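Local coordinates for protein LbpB B-lobe (Moraxella bovis, PDB 3UAQ) that probably binds host lactoferrin at the bacterial surface as a lipoprotein, the part crystallised being its N-lobe, with a handle domain and a beta barrel, at residues K122-I136 / Q147-G159. Residues are numbered along the deposited sequence; the frame is centred on the assembly and turned at random.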
loop_
_atom_site.group_PDB
_atom_site.type_symbol
_atom_site.label_atom_id
_atom_site.label_comp_id
_atom_site.label_asym_id
_atom_site.label_seq_id
_atom_site.Cartn_x
_atom_site.Cartn_y
_atom_site.Cartn_z
ATOM N N LYS A 122 -0.843 12.126 3.690
ATOM C CA LYS A 122 -0.574 11.452 2.432
ATOM C C LYS A 122 0.146 12.403 1.483
ATOM O O LYS A 122 -0.120 13.600 1.471
ATOM C CB LYS A 122 -1.879 10.980 1.798
ATOM C CG LYS A 122 -2.916 10.510 2.802
ATOM C CD LYS A 122 -3.838 9.464 2.203
ATOM C CE LYS A 122 -4.606 8.747 3.291
ATOM N NZ LYS A 122 -4.763 7.302 2.984
ATOM N N ALA A 123 1.066 11.866 0.697
ATOM C CA ALA A 123 1.689 12.628 -0.376
ATOM C C ALA A 123 2.339 11.645 -1.321
ATOM O O ALA A 123 3.053 10.736 -0.888
ATOM C CB ALA A 123 2.729 13.588 0.171
ATOM N N GLY A 124 2.086 11.813 -2.613
ATOM C CA GLY A 124 2.690 10.927 -3.590
ATOM C C GLY A 124 2.022 10.989 -4.941
ATOM O O GLY A 124 1.631 12.061 -5.406
ATOM N N TRP A 125 1.891 9.829 -5.573
ATOM C CA TRP A 125 1.312 9.754 -6.901
ATOM C C TRP A 125 0.400 8.550 -7.048
ATOM O O TRP A 125 0.284 7.726 -6.141
ATOM C CB TRP A 125 2.422 9.694 -7.950
ATOM C CG TRP A 125 3.554 8.781 -7.575
ATOM C CD1 TRP A 125 4.763 9.145 -7.053
ATOM C CD2 TRP A 125 3.585 7.355 -7.696
ATOM N NE1 TRP A 125 5.547 8.036 -6.846
ATOM C CE2 TRP A 125 4.847 6.922 -7.232
ATOM C CE3 TRP A 125 2.673 6.402 -8.158
ATOM C CZ2 TRP A 125 5.217 5.578 -7.213
ATOM C CZ3 TRP A 125 3.041 5.069 -8.140
ATOM C CH2 TRP A 125 4.302 4.669 -7.669
ATOM N N ILE A 126 -0.243 8.464 -8.208
ATOM C CA ILE A 126 -1.060 7.314 -8.555
ATOM C C ILE A 126 -1.340 7.386 -10.042
ATOM O O ILE A 126 -1.777 8.425 -10.532
ATOM C CB ILE A 126 -2.382 7.326 -7.772
ATOM C CG1 ILE A 126 -3.358 6.284 -8.323
ATOM C CG2 ILE A 126 -2.997 8.717 -7.807
ATOM C CD1 ILE A 126 -4.554 6.063 -7.421
ATOM N N PHE A 127 -1.080 6.296 -10.762
ATOM C CA PHE A 127 -1.179 6.313 -12.225
ATOM C C PHE A 127 -1.486 4.954 -12.864
ATOM O O PHE A 127 -1.267 3.896 -12.259
ATOM C CB PHE A 127 0.118 6.847 -12.833
ATOM C CG PHE A 127 1.257 5.871 -12.773
ATOM C CD1 PHE A 127 1.548 5.055 -13.855
ATOM C CD2 PHE A 127 2.031 5.757 -11.627
ATOM C CE1 PHE A 127 2.601 4.142 -13.797
ATOM C CE2 PHE A 127 3.087 4.849 -11.563
ATOM C CZ PHE A 127 3.372 4.041 -12.648
ATOM N N THR A 128 -2.001 5.000 -14.091
ATOM C CA THR A 128 -2.069 3.827 -14.957
ATOM C C THR A 128 -1.344 4.200 -16.232
ATOM O O THR A 128 -1.272 5.386 -16.588
ATOM C CB THR A 128 -3.505 3.456 -15.346
ATOM O OG1 THR A 128 -4.432 4.039 -14.422
ATOM C CG2 THR A 128 -3.667 1.942 -15.351
ATOM N N GLY A 129 -0.835 3.199 -16.941
ATOM C CA GLY A 129 0.184 3.436 -17.943
ATOM C C GLY A 129 1.468 3.180 -17.177
ATOM O O GLY A 129 1.589 2.157 -16.485
ATOM N N LEU A 130 2.456 4.054 -17.316
ATOM C CA LEU A 130 2.519 5.066 -18.352
ATOM C C LEU A 130 3.752 4.665 -19.143
ATOM O O LEU A 130 4.856 5.175 -18.898
ATOM C CB LEU A 130 2.722 6.454 -17.742
ATOM C CG LEU A 130 1.472 7.163 -17.221
ATOM C CD1 LEU A 130 1.771 8.040 -16.005
ATOM C CD2 LEU A 130 0.860 7.980 -18.345
ATOM N N ARG A 131 3.570 3.704 -20.047
ATOM C CA ARG A 131 4.677 3.144 -20.819
ATOM C C ARG A 131 4.766 3.829 -22.172
ATOM O O ARG A 131 3.990 3.518 -23.079
ATOM C CB ARG A 131 4.495 1.640 -21.004
ATOM C CG ARG A 131 4.880 0.803 -19.790
ATOM C CD ARG A 131 4.560 -0.668 -20.011
ATOM N NE ARG A 131 3.129 -0.873 -20.218
ATOM C CZ ARG A 131 2.225 -0.835 -19.244
ATOM N NH1 ARG A 131 2.604 -0.600 -17.994
ATOM N NH2 ARG A 131 0.941 -1.030 -19.515
ATOM N N PRO A 132 5.714 4.773 -22.306
ATOM C CA PRO A 132 5.855 5.681 -23.452
ATOM C C PRO A 132 5.977 4.952 -24.793
ATOM O O PRO A 132 5.635 5.527 -25.835
ATOM C CB PRO A 132 7.137 6.455 -23.123
ATOM C CG PRO A 132 7.226 6.409 -21.627
ATOM C CD PRO A 132 6.738 5.032 -21.280
ATOM N N ASP A 133 6.457 3.711 -24.765
ATOM C CA ASP A 133 6.517 2.888 -25.972
ATOM C C ASP A 133 5.106 2.643 -26.495
ATOM O O ASP A 133 4.902 2.353 -27.673
ATOM C CB ASP A 133 7.208 1.552 -25.679
ATOM C CG ASP A 133 6.589 0.818 -24.489
ATOM O OD1 ASP A 133 6.420 1.444 -23.419
ATOM O OD2 ASP A 133 6.271 -0.386 -24.618
ATOM N N GLU A 134 4.134 2.783 -25.601
ATOM C CA GLU A 134 2.741 2.524 -25.913
ATOM C C GLU A 134 1.990 3.845 -26.043
ATOM O O GLU A 134 1.748 4.539 -25.055
ATOM C CB GLU A 134 2.118 1.654 -24.821
ATOM C CG GLU A 134 1.025 0.719 -25.322
ATOM C CD GLU A 134 0.671 -0.357 -24.313
ATOM O OE1 GLU A 134 1.514 -0.671 -23.443
ATOM O OE2 GLU A 134 -0.453 -0.889 -24.396
ATOM N N THR A 135 1.624 4.179 -27.275
ATOM C CA THR A 135 1.013 5.465 -27.602
ATOM C C THR A 135 -0.445 5.330 -28.019
ATOM O O THR A 135 -0.928 4.232 -28.301
ATOM C CB THR A 135 1.759 6.160 -28.764
ATOM O OG1 THR A 135 2.579 5.206 -29.455
ATOM C CG2 THR A 135 2.636 7.289 -28.251
ATOM N N ILE A 136 -1.135 6.464 -28.069
ATOM C CA ILE A 136 -2.498 6.524 -28.577
ATOM C C ILE A 136 -2.675 7.709 -29.523
ATOM O O ILE A 136 -2.482 8.864 -29.133
ATOM C CB ILE A 136 -3.530 6.618 -27.440
ATOM C CG1 ILE A 136 -3.715 5.250 -26.782
ATOM C CG2 ILE A 136 -4.858 7.118 -27.976
ATOM C CD1 ILE A 136 -4.906 5.175 -25.852
ATOM N N GLN A 147 -1.166 12.431 -30.696
ATOM C CA GLN A 147 -0.474 11.216 -30.297
ATOM C C GLN A 147 0.045 11.378 -28.872
ATOM O O GLN A 147 1.077 12.016 -28.639
ATOM C CB GLN A 147 0.667 10.909 -31.254
ATOM C CG GLN A 147 1.374 9.602 -30.955
ATOM C CD GLN A 147 2.299 9.192 -32.078
ATOM O OE1 GLN A 147 2.221 9.728 -33.186
ATOM N NE2 GLN A 147 3.182 8.240 -31.802
ATOM N N TYR A 148 -0.691 10.805 -27.924
ATOM C CA TYR A 148 -0.369 10.939 -26.513
ATOM C C TYR A 148 0.044 9.605 -25.910
ATOM O O TYR A 148 -0.541 8.571 -26.207
ATOM C CB TYR A 148 -1.573 11.487 -25.746
ATOM C CG TYR A 148 -1.834 12.963 -25.967
ATOM C CD1 TYR A 148 -1.321 13.915 -25.098
ATOM C CD2 TYR A 148 -2.599 13.403 -27.038
ATOM C CE1 TYR A 148 -1.556 15.267 -25.291
ATOM C CE2 TYR A 148 -2.843 14.756 -27.238
ATOM C CZ TYR A 148 -2.316 15.683 -26.361
ATOM O OH TYR A 148 -2.547 17.029 -26.547
ATOM N N THR A 149 1.056 9.634 -25.055
ATOM C CA THR A 149 1.436 8.442 -24.312
ATOM C C THR A 149 0.216 7.875 -23.585
ATOM O O THR A 149 -0.455 8.586 -22.840
ATOM C CB THR A 149 2.563 8.757 -23.312
ATOM O OG1 THR A 149 3.825 8.724 -23.997
ATOM C CG2 THR A 149 2.574 7.745 -22.174
ATOM N N LYS A 150 -0.083 6.600 -23.811
ATOM C CA LYS A 150 -1.275 5.993 -23.223
ATOM C C LYS A 150 -1.206 5.869 -21.702
ATOM O O LYS A 150 -0.210 5.388 -21.147
ATOM C CB LYS A 150 -1.556 4.621 -23.835
ATOM C CG LYS A 150 -2.660 3.857 -23.111
ATOM C CD LYS A 150 -2.868 2.479 -23.713
ATOM C CE LYS A 150 -4.019 1.744 -23.043
ATOM N NZ LYS A 150 -4.137 0.344 -23.541
ATOM N N GLY A 151 -2.287 6.284 -21.044
ATOM C CA GLY A 151 -2.381 6.237 -19.596
ATOM C C GLY A 151 -2.482 7.628 -18.987
ATOM O O GLY A 151 -2.330 8.634 -19.682
ATOM N N ASP A 152 -2.732 7.690 -17.682
ATOM C CA ASP A 152 -2.867 8.971 -16.996
ATOM C C ASP A 152 -2.540 8.828 -15.514
ATOM O O ASP A 152 -2.634 7.733 -14.941
ATOM C CB ASP A 152 -4.279 9.543 -17.193
ATOM C CG ASP A 152 -4.364 10.514 -18.371
ATOM O OD1 ASP A 152 -3.532 11.448 -18.433
ATOM O OD2 ASP A 152 -5.264 10.349 -19.229
ATOM N N GLY A 153 -2.146 9.935 -14.896
ATOM C CA GLY A 153 -1.788 9.903 -13.493
ATOM C C GLY A 153 -2.027 11.199 -12.743
ATOM O O GLY A 153 -2.456 12.204 -13.307
ATOM N N TYR A 154 -1.731 11.166 -11.450
ATOM C CA TYR A 154 -1.999 12.289 -10.570
ATOM C C TYR A 154 -0.956 12.341 -9.471
ATOM O O TYR A 154 -0.513 11.291 -8.979
ATOM C CB TYR A 154 -3.369 12.122 -9.916
ATOM C CG TYR A 154 -4.543 12.328 -10.844
ATOM C CD1 TYR A 154 -5.115 11.263 -11.526
ATOM C CD2 TYR A 154 -5.084 13.588 -11.029
ATOM C CE1 TYR A 154 -6.193 11.454 -12.371
ATOM C CE2 TYR A 154 -6.163 13.788 -11.867
ATOM C CZ TYR A 154 -6.716 12.721 -12.537
ATOM O OH TYR A 154 -7.793 12.934 -13.375
ATOM N N LEU A 155 -0.568 13.560 -9.091
ATOM C CA LEU A 155 0.240 13.767 -7.892
ATOM C C LEU A 155 -0.599 14.461 -6.828
ATOM O O LEU A 155 -1.372 15.369 -7.129
ATOM C CB LEU A 155 1.496 14.587 -8.195
ATOM C CG LEU A 155 2.809 13.802 -8.199
ATOM C CD1 LEU A 155 3.194 13.425 -9.612
ATOM C CD2 LEU A 155 3.912 14.609 -7.556
ATOM N N TYR A 156 -0.455 14.033 -5.581
ATOM C CA TYR A 156 -1.333 14.522 -4.527
ATOM C C TYR A 156 -0.613 14.781 -3.206
ATOM O O TYR A 156 0.493 14.278 -2.959
ATOM C CB TYR A 156 -2.461 13.515 -4.294
ATOM C CG TYR A 156 -1.935 12.172 -3.846
ATOM C CD1 TYR A 156 -1.685 11.920 -2.507
ATOM C CD2 TYR A 156 -1.667 11.160 -4.762
ATOM C CE1 TYR A 156 -1.193 10.695 -2.086
ATOM C CE2 TYR A 156 -1.174 9.928 -4.349
ATOM C CZ TYR A 156 -0.938 9.702 -3.007
ATOM O OH TYR A 156 -0.448 8.483 -2.580
ATOM N N TYR A 157 -1.261 15.578 -2.363
ATOM C CA TYR A 157 -0.919 15.633 -0.947
ATOM C C TYR A 157 -2.187 15.970 -0.167
ATOM O O TYR A 157 -2.967 16.831 -0.572
ATOM C CB TYR A 157 0.200 16.649 -0.669
ATOM C CG TYR A 157 -0.262 17.936 -0.008
ATOM C CD1 TYR A 157 -0.555 17.985 1.355
ATOM C CD2 TYR A 157 -0.385 19.108 -0.741
ATOM C CE1 TYR A 157 -0.975 19.167 1.963
ATOM C CE2 TYR A 157 -0.801 20.296 -0.144
ATOM C CZ TYR A 157 -1.095 20.320 1.206
ATOM O OH TYR A 157 -1.512 21.497 1.801
ATOM N N TYR A 158 -2.394 15.280 0.947
ATOM C CA TYR A 158 -3.584 15.471 1.755
ATOM C C TYR A 158 -3.269 15.267 3.227
ATOM O O TYR A 158 -2.266 14.642 3.579
ATOM C CB TYR A 158 -4.683 14.503 1.311
ATOM C CG TYR A 158 -5.901 14.477 2.208
ATOM C CD1 TYR A 158 -6.734 15.579 2.313
ATOM C CD2 TYR A 158 -6.220 13.346 2.948
ATOM C CE1 TYR A 158 -7.851 15.563 3.132
ATOM C CE2 TYR A 158 -7.336 13.318 3.769
ATOM C CZ TYR A 158 -8.149 14.433 3.857
ATOM O OH TYR A 158 -9.263 14.425 4.665
ATOM N N GLY A 159 -4.128 15.806 4.084
ATOM C CA GLY A 159 -3.966 15.654 5.516
ATOM C C GLY A 159 -5.300 15.573 6.230
ATOM O O GLY A 159 -6.233 16.308 5.904
#
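Paired backbone bonds join Lys122 to Tyr158, Gly124 to Tyr156 and Ile126 to Tyr154 as an antiparallel ladder, the strand axes at 172°. The straightest, Lys122 N to Tyr158 O, measures 2.9 Å with 173° at the hydrogen. At Thr128 and Asp152 the bond from Thr128 N is sound, but the return bond from Asp152 N is weak. Pairing resumes at the close of the type I turn from Arg131 to Glu134: Lys150 N donates to Glu134 O at 3.0 Å, in the carbonyl plane, and Ile136 and Tyr148 exchange two bonds. Lys150, fully extended, runs alongside Glu134 to a long salt bridge, NZ to OE2 at 4.0 Å, while its CB meets Ile136 CG1 at 3.7 Å.

Tyr156 carries much of the packing in the ladder. With CG set between its backbone N and carbonyl carbon (chi1 61°), the ring folds across the neighbouring strand and lies over Gly124, whose CA stands 4.1 Å from the ring centroid, over the face, a CH-pi contact. Ile126 CG2 approaches obliquely, 4.1 Å from Tyr156 CE2. The face bearing Ile126, Tyr154 and Tyr156 is covered by helix 95-105; on the other, Ala123, Leu155 and Tyr157 pack on strand 332-340 of the barrel. Near the break, Leu130 CD2 lies against Gly151, nearest its C at 3.4 Å.

Tyrosine laid over a glycine of the adjacent strand is the aromatic-rescue arrangement of beta-sheets. Here the ladder places handle strands between their own helix and the barrel, while the turn end is joined by backbone bonds, a long and probably weak salt bridge, and Ile136 packed against the Lys150 chain.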